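Local coordinates for N-(5'-phosphoribosyl)anthranilate isomerase (PDB 5LHE), which catalyses the isomerisation of N-(5-phospho-beta-D-ribosyl)anthranilate to 1-(2-carboxyphenylamino)-1-deoxy-D-ribulose 5-phosphate, the third step from chorismate to L-tryptophan, at residues K10-L15 against A42-E47; V18-D23 against K192-I197; M100-V105 against K130-T135; I151-P156 against W174-G179. One frame throughout, in Å; residues are numbered along the deposited sequence.

Contact 1 of 4, residues K10-L15 against A42-E47; sequences KTMDEL and AAELIE
Two neighbouring helices on the outside of a TIM barrel meet here: the start of helix 12-18 packs on helix 39-48, with Leu45 of the latter set against Lys10, Thr11, Met12 and Leu15. The Leu45 side chain leaves its backbone with CG anti to the carbonyl carbon (chi1 -66°), which carries both methyls across to the turn that opens helix 12-18. There they rest largely on main chain. Leu45 CD2 lies on the peptide link joining Thr11 to Met12, 3.5 Å from Thr11 C, and Leu45 CD1 sits 3.9 Å from Lys10 C. Leu15 reaches back in return, its CD2 coming to 3.4 Å from Leu45 O and to 4.2 Å from Leu45 CD2. Farther out, the side chains of Met12 and Glu44 cross at about a right angle; a bend at chi2 (-89°) brings the carboxylate over the methionine, with Glu44 OE2 3.5 Å from Met12 CG in plain van der Waals contact.

The turn that receives Leu45 is held from its own side. Thr11 is the N-cap, its OG1 accepting from Glu14 N at 3.0 Å and an N-H...O angle of 167°, while Glu14 OE1 accepts from Lys10 N at 2.6 Å. The other carboxylate oxygen of Glu14 pairs with Arg35, and Lys10 NZ bonds to Lys34 O. Met48, a turn further along helix 39-48, packs on Met12 and Leu15. Beneath both helices runs strand 24-28, the strand that lies between them in the chain: Leu45 touches its Val27 and Leu15 its Thr25.

Contact 2 of 4, residues V18-D23 against K192-I197; sequences VERYAD and KDRVLI
Apolar packing joins Ile197 to Tyr21 and Val18. The CG2 methyl of Ile197 lies over one face of the Tyr21 ring as a CH-pi contact, 3.9 Å from the centroid and 25° off the ring normal, displaced toward the CB end; its closest approach is 3.6 Å, to Tyr21 CG. With CG2 anti to the backbone N, Ile197 directs this methyl at the ring while its other branch runs toward Val18, CD1 lying 4.4 Å from Val18 CG1. Val18 CG1 also touches the aliphatic part of Lys192, 3.8 Å from its CG. Ile197 also rests on Ile6 of strand 3-7 and on Leu17; the contact thus joins the turn after the first helix of the TIM barrel, 12-18, to the last helix, 194-204, where the barrel closes.

The polar ends are tied through Glu198. The Tyr21 and Arg194 side chains cross at a slant, Tyr21 OH coming to 3.4 Å from Arg194 CD; the hydroxyl is hydrogen-bonded to one carboxylate oxygen of Glu198, whereas Arg194 NH1 forms a salt bridge with the other. An alanine in place of Tyr21 would probably leave Ile197 CG2 without its aromatic cover and deprive Glu198 of its hydroxyl partner. Arg20 approaches from the solvent side, the edge of its guanidinium meeting Arg194 CG with NH2 4.0 Å away. Before the helix, the N-cap Asp193 accepts through OD2 from Leu196 N at 2.9 Å.

Contact 3 of 4, residues M100-V105 against K130-T135; sequences MKAFMV and KILLDT
Lys101 and Phe103 each lend both N-H and carbonyl to the strand 130-134, giving four regular backbone hydrogen bonds. Lys101 N donates to Lys130 O, and Leu132 N to Lys101 O at 3.0 Å; Phe103 N then meets Leu132 O at 2.8 Å, nearly in line with the carbonyl, and Asp134 N reaches Phe103 O at 2.9 Å. A fifth bond, from Val105 N to Asp134 O, is weak. Between these rungs Ala102 CA makes a CA-H...O contact with Leu132 O.

Met100, Ala102 and Met104, with Lys130, Leu132 and Asp134, share the face turned to the barrel interior. Met100 extends along it with CG anti to the backbone N (chi1 173°), laying SD 3.8 Å from Lys130 CB and CG 3.9 Å from Leu132 CB. An alanine at Met100 lacks the thioether and would probably open a gap beside Leu132 CB and leave Lys130 CB without its cover on this side. Farther along, Met104 and Asp134 lie side by side, SD against CB, and the Asp134 carboxylate is hydrogen-bonded to His80. On the opposite face the Phe103 ring meets Ile131 CG2 obliquely, 3.7 Å from CE1, and Leu133 CD2 reaches Phe103 CB at 4.2 Å; helix 112-123 covers them with Leu119 and Ile123.

The strands run parallel at 25°, linked through that helix as a beta-alpha-beta unit, the fifth and sixth staves of an eight-stranded TIM barrel.

Contact 4 of 4, residues I151-P156 against W174-G179; sequences IAKEYP and WVKPAG
The backbones draw together at two places, Ala152 with Pro177 (CA to CA 5.6 Å) and Pro156 with Ala178 (4.9 Å), as the chain leaving helix 140-151 passes the chain leaving helix 168-175. Both belong to the outer layer of the TIM barrel, at the end where each helix turns back into a strand: the first toward 158-160, the second toward 179-182. Lys176 makes the second turn, leaving the helix with a positive phi of 46°.

Ala152 points its methyl into the end of the other helix. Ala152 CB lies 3.5 Å from Val175 O and 3.9 Å from Val175 CG1, the branch anti to the backbone N (chi1 174°), which is the one turned to the alanine. Ile157, at the approach to strand 158-160, touches Ala152, Val175 and Pro177 and so lies at the base of the contact. On the side nearer that strand, the ring of Pro156 meets Ala178, CB to CB 3.6 Å, a small apolar pair that continues the line of packing.

At the solvent side the two lysines cross obliquely, their CE methylenes touching, with Lys153 NZ also near Lys176 CE, whereas Lys153 NZ and Lys176 NZ stay 5.0 Å apart. Bends at chi2 and chi4 fold Lys153 back over its own helix end, where NZ also bonds to Ala149 O. A water joins the segments: it accepts from Lys153 NZ at 2.7 Å and donates to Lys176 O at 2.6 Å.

Overall arrangement
All four contacts belong to one closed eight-stranded barrel. Contact 3 lies in its wall, about 7 Å from the centre of the chain, and the others in the outer layer of helices and connecting turns, about 14 to 17 Å out. Contacts 1 and 2 have centres about 14 Å apart and cross along the chain, sharing helix 12-18 and its flanks; Glu14 OE2 probably accepts from Lys192 N between them. Contacts 3 and 4, in series and about 11 Å apart, meet where Leu133 packs on Ile151 and Ile131 on Tyr155. Both are nested in the long loop closed by contact 2, which joins the two ends of the barrel. Contacts 1 and 4 lie on opposite sides of the chain's centre, about 30 Å apart between centres.

Contact 1 of 4, residues K10-L15 against A42-E47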
loop_
_atom_site.group_PDB
_atom_site.type_symbol
_atom_site.label_atom_id
_atom_site.label_comp_id
_atom_site.label_asym_id
_atom_site.label_seq_id
_atom_site.Cartn_x
_atom_site.Cartn_y
_atom_site.Cartn_z
ATOM N N LYS A 10 1.397 12.919 -6.801
ATOM C CA LYS A 10 1.086 14.262 -6.328
ATOM C C LYS A 10 0.649 15.172 -7.462
ATOM O O LYS A 10 0.203 16.293 -7.223
ATOM C CB LYS A 10 2.284 14.872 -5.608
ATOM C CG LYS A 10 2.865 13.974 -4.522
ATOM C CD LYS A 10 3.232 14.772 -3.278
ATOM C CE LYS A 10 4.422 15.668 -3.487
ATOM N NZ LYS A 10 4.559 16.588 -2.311
ATOM N N THR A 11 0.781 14.694 -8.695
ATOM C CA THR A 11 0.428 15.494 -9.872
ATOM C C THR A 11 -0.220 14.639 -10.954
ATOM O O THR A 11 -0.107 13.395 -10.937
ATOM C CB THR A 11 1.667 16.184 -10.487
ATOM O OG1 THR A 11 2.559 15.187 -11.001
ATOM C CG2 THR A 11 2.399 17.056 -9.451
ATOM N N MET A 12 -0.894 15.314 -11.887
ATOM C CA MET A 12 -1.455 14.682 -13.075
ATOM C C MET A 12 -0.391 13.996 -13.921
ATOM O O MET A 12 -0.645 12.946 -14.521
ATOM C CB MET A 12 -2.160 15.710 -13.964
ATOM C CG MET A 12 -3.188 16.562 -13.292
ATOM S SD MET A 12 -3.465 18.065 -14.262
ATOM C CE MET A 12 -3.292 17.428 -15.927
ATOM N N ASP A 13 0.778 14.630 -14.011
ATOM C CA ASP A 13 1.886 14.070 -14.776
ATOM C C ASP A 13 2.289 12.756 -14.137
ATOM O O ASP A 13 2.351 11.724 -14.809
ATOM C CB ASP A 13 3.065 15.037 -14.835
ATOM C CG ASP A 13 2.795 16.228 -15.734
ATOM O OD1 ASP A 13 1.876 16.135 -16.582
ATOM O OD2 ASP A 13 3.501 17.253 -15.595
ATOM N N GLU A 14 2.530 12.790 -12.830
ATOM C CA GLU A 14 2.890 11.583 -12.107
ATOM C C GLU A 14 1.823 10.498 -12.260
ATOM O O GLU A 14 2.143 9.333 -12.475
ATOM C CB GLU A 14 3.112 11.891 -10.635
ATOM C CG GLU A 14 4.417 12.587 -10.326
ATOM C CD GLU A 14 4.672 12.652 -8.836
ATOM O OE1 GLU A 14 3.697 12.779 -8.072
ATOM O OE2 GLU A 14 5.846 12.577 -8.420
ATOM N N LEU A 15 0.556 10.895 -12.182
ATOM C CA LEU A 15 -0.555 9.950 -12.286
ATOM C C LEU A 15 -0.644 9.285 -13.657
ATOM O O LEU A 15 -0.731 8.057 -13.758
ATOM C CB LEU A 15 -1.879 10.654 -11.960
ATOM C CG LEU A 15 -3.156 9.859 -12.232
ATOM C CD1 LEU A 15 -3.149 8.528 -11.501
ATOM C CD2 LEU A 15 -4.390 10.666 -11.840
ATOM N N ALA A 42 -6.198 15.852 -3.998
ATOM C CA ALA A 42 -6.495 14.421 -4.065
ATOM C C ALA A 42 -7.766 14.187 -4.871
ATOM O O ALA A 42 -7.837 13.288 -5.703
ATOM C CB ALA A 42 -6.639 13.847 -2.663
ATOM N N ALA A 43 -8.772 15.014 -4.631
ATOM C CA ALA A 43 -10.038 14.868 -5.333
ATOM C C ALA A 43 -9.860 14.996 -6.845
ATOM O O ALA A 43 -10.462 14.253 -7.610
ATOM C CB ALA A 43 -11.044 15.903 -4.827
ATOM N N GLU A 44 -9.035 15.948 -7.274
ATOM C CA GLU A 44 -8.880 16.176 -8.691
ATOM C C GLU A 44 -8.148 14.991 -9.320
ATOM O O GLU A 44 -8.523 14.537 -10.398
ATOM C CB GLU A 44 -8.139 17.486 -8.968
ATOM C CG GLU A 44 -7.944 17.776 -10.452
ATOM C CD GLU A 44 -6.658 17.178 -11.014
ATOM O OE1 GLU A 44 -5.818 16.701 -10.221
ATOM O OE2 GLU A 44 -6.493 17.172 -12.253
ATOM N N LEU A 45 -7.109 14.495 -8.650
ATOM C CA LEU A 45 -6.374 13.325 -9.147
ATOM C C LEU A 45 -7.273 12.086 -9.194
ATOM O O LEU A 45 -7.285 11.330 -10.177
ATOM C CB LEU A 45 -5.145 13.052 -8.280
ATOM C CG LEU A 45 -4.067 14.142 -8.333
ATOM C CD1 LEU A 45 -2.983 13.869 -7.309
ATOM C CD2 LEU A 45 -3.491 14.203 -9.743
ATOM N N ILE A 46 -8.034 11.889 -8.125
ATOM C CA ILE A 46 -8.984 10.797 -8.070
ATOM C C ILE A 46 -9.997 10.894 -9.202
ATOM O O ILE A 46 -10.389 9.878 -9.769
ATOM C CB ILE A 46 -9.700 10.759 -6.703
ATOM C CG1 ILE A 46 -8.719 10.262 -5.637
ATOM C CG2 ILE A 46 -10.914 9.853 -6.755
ATOM C CD1 ILE A 46 -9.254 10.302 -4.219
ATOM N N GLU A 47 -10.409 12.106 -9.558
ATOM C CA GLU A 47 -11.401 12.253 -10.621
ATOM C C GLU A 47 -10.857 11.842 -11.995
ATOM O O GLU A 47 -11.596 11.300 -12.809
ATOM C CB GLU A 47 -11.932 13.690 -10.700
ATOM C CG GLU A 47 -13.025 13.854 -11.767
ATOM C CD GLU A 47 -13.535 15.273 -11.922
ATOM O OE1 GLU A 47 -13.213 16.131 -11.071
ATOM O OE2 GLU A 47 -14.265 15.528 -12.907
#

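Contact 2 of 4, residues V18-D23 against K192-I197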
loop_
_atom_site.group_PDB
_atom_site.type_symbol
_atom_site.label_atom_id
_atom_site.label_comp_id
_atom_site.label_asym_id
_atom_site.label_seq_id
_atom_site.Cartn_x
_atom_site.Cartn_y
_atom_site.Cartn_z
ATOM N N VAL A 18 2.182 6.645 -13.999
ATOM C CA VAL A 18 2.055 5.366 -13.298
ATOM C C VAL A 18 0.965 4.510 -13.922
ATOM O O VAL A 18 1.042 3.280 -13.893
ATOM C CB VAL A 18 1.755 5.536 -11.777
ATOM C CG1 VAL A 18 2.765 6.445 -11.128
ATOM C CG2 VAL A 18 0.347 6.058 -11.534
ATOM N N GLU A 19 -0.035 5.154 -14.520
ATOM C CA GLU A 19 -1.155 4.419 -15.108
ATOM C C GLU A 19 -0.736 3.558 -16.293
ATOM O O GLU A 19 -1.434 2.631 -16.681
ATOM C CB GLU A 19 -2.252 5.379 -15.529
ATOM C CG GLU A 19 -3.253 5.562 -14.436
ATOM C CD GLU A 19 -4.173 6.760 -14.631
ATOM O OE1 GLU A 19 -4.112 7.444 -15.673
ATOM O OE2 GLU A 19 -4.967 7.006 -13.713
ATOM N N ARG A 20 0.416 3.850 -16.855
ATOM C CA ARG A 20 0.905 3.014 -17.947
ATOM C C ARG A 20 1.480 1.684 -17.457
ATOM O O ARG A 20 1.685 0.760 -18.250
ATOM C CB ARG A 20 1.953 3.773 -18.756
ATOM C CG ARG A 20 1.381 4.966 -19.494
ATOM C CD ARG A 20 2.217 5.309 -20.708
ATOM N NE ARG A 20 3.577 5.708 -20.353
ATOM C CZ ARG A 20 3.926 6.940 -19.992
ATOM N NH1 ARG A 20 3.017 7.904 -19.940
ATOM N NH2 ARG A 20 5.191 7.208 -19.701
ATOM N N TYR A 21 1.733 1.576 -16.157
ATOM C CA TYR A 21 2.471 0.428 -15.640
ATOM C C TYR A 21 1.767 -0.313 -14.530
ATOM O O TYR A 21 1.755 -1.552 -14.504
ATOM C CB TYR A 21 3.837 0.879 -15.137
ATOM C CG TYR A 21 4.657 1.561 -16.193
ATOM C CD1 TYR A 21 4.578 2.936 -16.385
ATOM C CD2 TYR A 21 5.518 0.828 -17.005
ATOM C CE1 TYR A 21 5.332 3.560 -17.356
ATOM C CE2 TYR A 21 6.265 1.438 -17.971
ATOM C CZ TYR A 21 6.177 2.804 -18.146
ATOM O OH TYR A 21 6.948 3.405 -19.118
ATOM N N ALA A 22 1.199 0.459 -13.609
ATOM C CA ALA A 22 0.708 -0.069 -12.345
ATOM C C ALA A 22 -0.755 -0.457 -12.422
ATOM O O ALA A 22 -1.504 0.088 -13.226
ATOM C CB ALA A 22 0.925 0.954 -11.240
ATOM N N ASP A 23 -1.138 -1.417 -11.591
ATOM C CA ASP A 23 -2.511 -1.896 -11.502
ATOM C C ASP A 23 -3.340 -1.006 -10.589
ATOM O O ASP A 23 -4.572 -0.993 -10.659
ATOM C CB ASP A 23 -2.525 -3.339 -10.998
ATOM C CG ASP A 23 -1.692 -4.258 -11.883
ATOM O OD1 ASP A 23 -1.875 -4.209 -13.113
ATOM O OD2 ASP A 23 -0.835 -4.986 -11.357
ATOM N N LYS A 192 7.945 10.678 -9.512
ATOM C CA LYS A 192 7.734 9.419 -10.209
ATOM C C LYS A 192 8.472 9.457 -11.538
ATOM O O LYS A 192 8.273 10.361 -12.354
ATOM C CB LYS A 192 6.243 9.166 -10.417
ATOM C CG LYS A 192 5.630 8.242 -9.379
ATOM C CD LYS A 192 6.027 8.613 -7.957
ATOM C CE LYS A 192 5.051 8.039 -6.945
ATOM N NZ LYS A 192 5.617 7.961 -5.574
ATOM N N ASP A 193 9.342 8.482 -11.733
ATOM C CA ASP A 193 10.298 8.524 -12.826
ATOM C C ASP A 193 10.170 7.302 -13.733
ATOM O O ASP A 193 10.138 6.165 -13.254
ATOM C CB ASP A 193 11.711 8.643 -12.255
ATOM C CG ASP A 193 12.789 8.420 -13.302
ATOM O OD1 ASP A 193 13.169 9.393 -13.994
ATOM O OD2 ASP A 193 13.259 7.271 -13.414
ATOM N N ARG A 194 10.127 7.542 -15.045
ATOM C CA ARG A 194 9.806 6.488 -16.013
ATOM C C ARG A 194 10.836 5.356 -16.050
ATOM O O ARG A 194 10.478 4.179 -15.997
ATOM C CB ARG A 194 9.654 7.088 -17.424
ATOM C CG ARG A 194 8.814 6.245 -18.375
ATOM C CD ARG A 194 9.680 5.426 -19.341
ATOM N NE ARG A 194 10.370 6.278 -20.297
ATOM C CZ ARG A 194 11.457 5.921 -20.971
ATOM N NH1 ARG A 194 12.003 4.729 -20.777
ATOM N NH2 ARG A 194 12.011 6.764 -21.822
ATOM N N VAL A 195 12.117 5.697 -16.151
ATOM C CA VAL A 195 13.122 4.643 -16.280
ATOM C C VAL A 195 13.165 3.806 -14.998
ATOM O O VAL A 195 13.285 2.583 -15.061
ATOM C CB VAL A 195 14.537 5.198 -16.616
ATOM C CG1 VAL A 195 14.642 5.556 -18.099
ATOM C CG2 VAL A 195 14.874 6.390 -15.762
ATOM N N LEU A 196 13.009 4.448 -13.839
ATOM C CA LEU A 196 12.949 3.699 -12.581
ATOM C C LEU A 196 11.734 2.764 -12.517
ATOM O O LEU A 196 11.860 1.592 -12.148
ATOM C CB LEU A 196 12.948 4.647 -11.386
ATOM C CG LEU A 196 14.309 5.239 -11.021
ATOM C CD1 LEU A 196 14.192 6.221 -9.855
ATOM C CD2 LEU A 196 15.309 4.143 -10.688
ATOM N N ILE A 197 10.564 3.276 -12.879
ATOM C CA ILE A 197 9.360 2.455 -12.904
ATOM C C ILE A 197 9.517 1.276 -13.875
ATOM O O ILE A 197 9.189 0.133 -13.534
ATOM C CB ILE A 197 8.122 3.289 -13.286
ATOM C CG1 ILE A 197 7.763 4.235 -12.142
ATOM C CG2 ILE A 197 6.957 2.373 -13.605
ATOM C CD1 ILE A 197 6.789 5.345 -12.533
#

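Contact 3 of 4, residues M100-V105 against K130-T135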
loop_
_atom_site.group_PDB
_atom_site.type_symbol
_atom_site.label_atom_id
_atom_site.label_comp_id
_atom_site.label_asym_id
_atom_site.label_seq_id
_atom_site.Cartn_x
_atom_site.Cartn_y
_atom_site.Cartn_z
ATOM N N MET A 100 -7.812 -1.425 1.319
ATOM C CA MET A 100 -6.582 -2.132 1.558
ATOM C C MET A 100 -6.106 -1.700 2.936
ATOM O O MET A 100 -5.900 -0.508 3.206
ATOM C CB MET A 100 -5.551 -1.862 0.445
ATOM C CG MET A 100 -4.186 -2.448 0.741
ATOM S SD MET A 100 -3.239 -2.804 -0.741
ATOM C CE MET A 100 -3.474 -1.322 -1.697
ATOM N N LYS A 101 -5.985 -2.679 3.824
ATOM C CA LYS A 101 -5.550 -2.429 5.181
ATOM C C LYS A 101 -4.053 -2.717 5.298
ATOM O O LYS A 101 -3.606 -3.815 4.995
ATOM C CB LYS A 101 -6.358 -3.273 6.174
ATOM C CG LYS A 101 -5.941 -3.123 7.627
ATOM C CD LYS A 101 -6.276 -1.752 8.207
ATOM C CE LYS A 101 -5.947 -1.708 9.696
ATOM N NZ LYS A 101 -4.479 -1.621 9.984
ATOM N N ALA A 102 -3.297 -1.703 5.710
ATOM C CA ALA A 102 -1.854 -1.797 5.930
ATOM C C ALA A 102 -1.496 -2.248 7.344
ATOM O O ALA A 102 -2.026 -1.711 8.322
ATOM C CB ALA A 102 -1.212 -0.464 5.653
ATOM N N PHE A 103 -0.574 -3.203 7.453
ATOM C CA PHE A 103 -0.155 -3.734 8.738
ATOM C C PHE A 103 1.343 -3.567 8.846
ATOM O O PHE A 103 2.079 -3.929 7.923
ATOM C CB PHE A 103 -0.518 -5.215 8.898
ATOM C CG PHE A 103 -1.980 -5.508 8.770
ATOM C CD1 PHE A 103 -2.529 -5.776 7.533
ATOM C CD2 PHE A 103 -2.800 -5.536 9.892
ATOM C CE1 PHE A 103 -3.875 -6.062 7.410
ATOM C CE2 PHE A 103 -4.138 -5.821 9.774
ATOM C CZ PHE A 103 -4.676 -6.086 8.530
ATOM N N MET A 104 1.794 -2.998 9.954
ATOM C CA MET A 104 3.211 -2.919 10.202
ATOM C C MET A 104 3.684 -4.314 10.551
ATOM O O MET A 104 3.018 -5.037 11.298
ATOM C CB MET A 104 3.532 -1.923 11.320
ATOM C CG MET A 104 4.754 -1.076 11.029
ATOM S SD MET A 104 4.514 0.011 9.605
ATOM C CE MET A 104 3.390 1.232 10.274
ATOM N N VAL A 105 4.819 -4.708 9.981
ATOM C CA VAL A 105 5.412 -5.994 10.319
ATOM C C VAL A 105 6.025 -5.886 11.706
ATOM O O VAL A 105 6.873 -5.026 11.954
ATOM C CB VAL A 105 6.467 -6.429 9.289
ATOM C CG1 VAL A 105 7.135 -7.718 9.727
ATOM C CG2 VAL A 105 5.825 -6.602 7.921
ATOM N N LYS A 130 -7.914 -6.084 0.415
ATOM C CA LYS A 130 -6.500 -6.402 0.277
ATOM C C LYS A 130 -5.762 -6.138 1.573
ATOM O O LYS A 130 -6.171 -5.300 2.381
ATOM C CB LYS A 130 -5.865 -5.603 -0.858
ATOM C CG LYS A 130 -6.331 -5.991 -2.232
ATOM C CD LYS A 130 -5.346 -5.464 -3.279
ATOM C CE LYS A 130 -6.034 -5.196 -4.613
ATOM N NZ LYS A 130 -6.694 -6.399 -5.179
ATOM N N ILE A 131 -4.673 -6.880 1.748
ATOM C CA ILE A 131 -3.786 -6.741 2.882
ATOM C C ILE A 131 -2.434 -6.292 2.373
ATOM O O ILE A 131 -1.907 -6.859 1.414
ATOM C CB ILE A 131 -3.653 -8.078 3.652
ATOM C CG1 ILE A 131 -4.970 -8.419 4.352
ATOM C CG2 ILE A 131 -2.502 -8.035 4.663
ATOM C CD1 ILE A 131 -5.291 -9.898 4.354
ATOM N N LEU A 132 -1.901 -5.247 2.993
ATOM C CA LEU A 132 -0.575 -4.717 2.659
ATOM C C LEU A 132 0.327 -4.851 3.880
ATOM O O LEU A 132 -0.033 -4.422 4.989
ATOM C CB LEU A 132 -0.660 -3.243 2.192
ATOM C CG LEU A 132 0.612 -2.451 1.801
ATOM C CD1 LEU A 132 0.314 -1.319 0.810
ATOM C CD2 LEU A 132 1.324 -1.875 3.015
ATOM N N LEU A 133 1.496 -5.454 3.676
ATOM C CA LEU A 133 2.478 -5.623 4.748
ATOM C C LEU A 133 3.588 -4.614 4.561
ATOM O O LEU A 133 4.317 -4.650 3.567
ATOM C CB LEU A 133 3.042 -7.053 4.767
ATOM C CG LEU A 133 2.038 -8.190 4.964
ATOM C CD1 LEU A 133 2.777 -9.485 5.255
ATOM C CD2 LEU A 133 1.075 -7.870 6.081
ATOM N N ASP A 134 3.703 -3.703 5.519
ATOM C CA ASP A 134 4.673 -2.629 5.443
ATOM C C ASP A 134 5.969 -3.048 6.130
ATOM O O ASP A 134 6.079 -2.997 7.360
ATOM C CB ASP A 134 4.115 -1.359 6.082
ATOM C CG ASP A 134 4.708 -0.101 5.485
ATOM O OD1 ASP A 134 5.668 -0.203 4.700
ATOM O OD2 ASP A 134 4.203 0.992 5.803
ATOM N N THR A 135 6.936 -3.488 5.332
ATOM C CA THR A 135 8.232 -3.915 5.851
ATOM C C THR A 135 9.121 -2.726 6.217
ATOM O O THR A 135 8.961 -1.638 5.685
ATOM C CB THR A 135 8.970 -4.789 4.833
ATOM O OG1 THR A 135 9.099 -4.067 3.607
ATOM C CG2 THR A 135 8.182 -6.021 4.563
#

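Contact 4 of 4, residues I151-P156 against W174-G179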
loop_
_atom_site.group_PDB
_atom_site.type_symbol
_atom_site.label_atom_id
_atom_site.label_comp_id
_atom_site.label_asym_id
_atom_site.label_seq_id
_atom_site.Cartn_x
_atom_site.Cartn_y
_atom_site.Cartn_z
ATOM N N ILE A 151 3.039 -15.062 6.211
ATOM C CA ILE A 151 1.742 -14.414 6.010
ATOM C C ILE A 151 1.222 -14.623 4.590
ATOM O O ILE A 151 0.032 -14.876 4.366
ATOM C CB ILE A 151 1.835 -12.904 6.282
ATOM C CG1 ILE A 151 2.406 -12.652 7.675
ATOM C CG2 ILE A 151 0.485 -12.234 6.107
ATOM C CD1 ILE A 151 1.504 -13.113 8.780
ATOM N N ALA A 152 2.136 -14.517 3.632
ATOM C CA ALA A 152 1.778 -14.523 2.224
ATOM C C ALA A 152 1.263 -15.886 1.776
ATOM O O ALA A 152 0.732 -16.020 0.683
ATOM C CB ALA A 152 2.972 -14.094 1.383
ATOM N N LYS A 153 1.434 -16.892 2.628
ATOM C CA LYS A 153 0.959 -18.236 2.325
ATOM C C LYS A 153 -0.509 -18.395 2.703
ATOM O O LYS A 153 -1.178 -19.300 2.218
ATOM C CB LYS A 153 1.812 -19.273 3.052
ATOM C CG LYS A 153 3.270 -19.244 2.638
ATOM C CD LYS A 153 3.437 -19.604 1.164
ATOM C CE LYS A 153 4.862 -19.354 0.686
ATOM N NZ LYS A 153 5.174 -17.903 0.665
ATOM N N GLU A 154 -1.006 -17.505 3.564
ATOM C CA GLU A 154 -2.390 -17.576 4.029
ATOM C C GLU A 154 -3.276 -16.522 3.396
ATOM O O GLU A 154 -4.491 -16.690 3.335
ATOM C CB GLU A 154 -2.472 -17.424 5.548
ATOM C CG GLU A 154 -1.557 -18.349 6.320
ATOM C CD GLU A 154 -1.740 -19.795 5.928
ATOM O OE1 GLU A 154 -2.903 -20.246 5.845
ATOM O OE2 GLU A 154 -0.716 -20.470 5.686
ATOM N N TYR A 155 -2.671 -15.427 2.951
ATOM C CA TYR A 155 -3.417 -14.383 2.261
ATOM C C TYR A 155 -2.600 -13.867 1.091
ATOM O O TYR A 155 -1.383 -13.835 1.160
ATOM C CB TYR A 155 -3.760 -13.223 3.203
ATOM C CG TYR A 155 -4.595 -13.618 4.403
ATOM C CD1 TYR A 155 -5.967 -13.811 4.286
ATOM C CD2 TYR A 155 -4.010 -13.778 5.662
ATOM C CE1 TYR A 155 -6.741 -14.164 5.382
ATOM C CE2 TYR A 155 -4.776 -14.135 6.772
ATOM C CZ TYR A 155 -6.141 -14.327 6.619
ATOM O OH TYR A 155 -6.913 -14.668 7.702
ATOM N N PRO A 156 -3.276 -13.464 0.009
ATOM C CA PRO A 156 -2.621 -12.837 -1.141
ATOM C C PRO A 156 -2.250 -11.401 -0.802
ATOM O O PRO A 156 -3.007 -10.484 -1.102
ATOM C CB PRO A 156 -3.695 -12.885 -2.223
ATOM C CG PRO A 156 -4.977 -12.810 -1.455
ATOM C CD PRO A 156 -4.734 -13.553 -0.168
ATOM N N TRP A 174 11.520 -14.246 -2.466
ATOM C CA TRP A 174 11.620 -14.565 -1.054
ATOM C C TRP A 174 10.199 -14.702 -0.504
ATOM O O TRP A 174 9.784 -15.789 -0.100
ATOM C CB TRP A 174 12.426 -13.493 -0.311
ATOM C CG TRP A 174 12.746 -13.806 1.147
ATOM C CD1 TRP A 174 11.959 -14.480 2.043
ATOM C CD2 TRP A 174 13.928 -13.423 1.871
ATOM N NE1 TRP A 174 12.583 -14.548 3.270
ATOM C CE2 TRP A 174 13.791 -13.906 3.191
ATOM C CE3 TRP A 174 15.093 -12.725 1.529
ATOM C CZ2 TRP A 174 14.773 -13.714 4.163
ATOM C CZ3 TRP A 174 16.063 -12.531 2.495
ATOM C CH2 TRP A 174 15.899 -13.025 3.795
ATOM N N VAL A 175 9.450 -13.602 -0.518
ATOM C CA VAL A 175 8.104 -13.566 0.061
ATOM C C VAL A 175 7.006 -14.193 -0.828
ATOM O O VAL A 175 6.013 -14.722 -0.312
ATOM C CB VAL A 175 7.720 -12.107 0.405
ATOM C CG1 VAL A 175 6.269 -12.003 0.873
ATOM C CG2 VAL A 175 8.659 -11.556 1.469
ATOM N N LYS A 176 7.194 -14.166 -2.148
ATOM C CA LYS A 176 6.147 -14.564 -3.101
ATOM C C LYS A 176 4.788 -13.951 -2.760
ATOM O O LYS A 176 3.798 -14.666 -2.546
ATOM C CB LYS A 176 6.016 -16.082 -3.171
ATOM C CG LYS A 176 7.318 -16.790 -3.470
ATOM C CD LYS A 176 7.093 -18.262 -3.795
ATOM C CE LYS A 176 7.097 -19.117 -2.538
ATOM N NZ LYS A 176 7.728 -20.462 -2.790
ATOM N N PRO A 177 4.736 -12.618 -2.696
ATOM C CA PRO A 177 3.458 -11.966 -2.421
ATOM C C PRO A 177 2.611 -11.930 -3.683
ATOM O O PRO A 177 3.144 -12.161 -4.768
ATOM C CB PRO A 177 3.878 -10.558 -2.014
ATOM C CG PRO A 177 5.083 -10.312 -2.878
ATOM C CD PRO A 177 5.811 -11.628 -2.919
ATOM N N ALA A 178 1.325 -11.620 -3.545
ATOM C CA ALA A 178 0.432 -11.498 -4.688
ATOM C C ALA A 178 0.657 -10.175 -5.382
ATOM O O ALA A 178 0.388 -10.027 -6.570
ATOM C CB ALA A 178 -1.015 -11.613 -4.251
ATOM N N GLY A 179 1.140 -9.205 -4.619
ATOM C CA GLY A 179 1.418 -7.891 -5.155
ATOM C C GLY A 179 2.558 -7.176 -4.467
ATOM O O GLY A 179 3.113 -7.649 -3.459
HETATM O O HOH W 1 3.503 -16.891 -1.214
#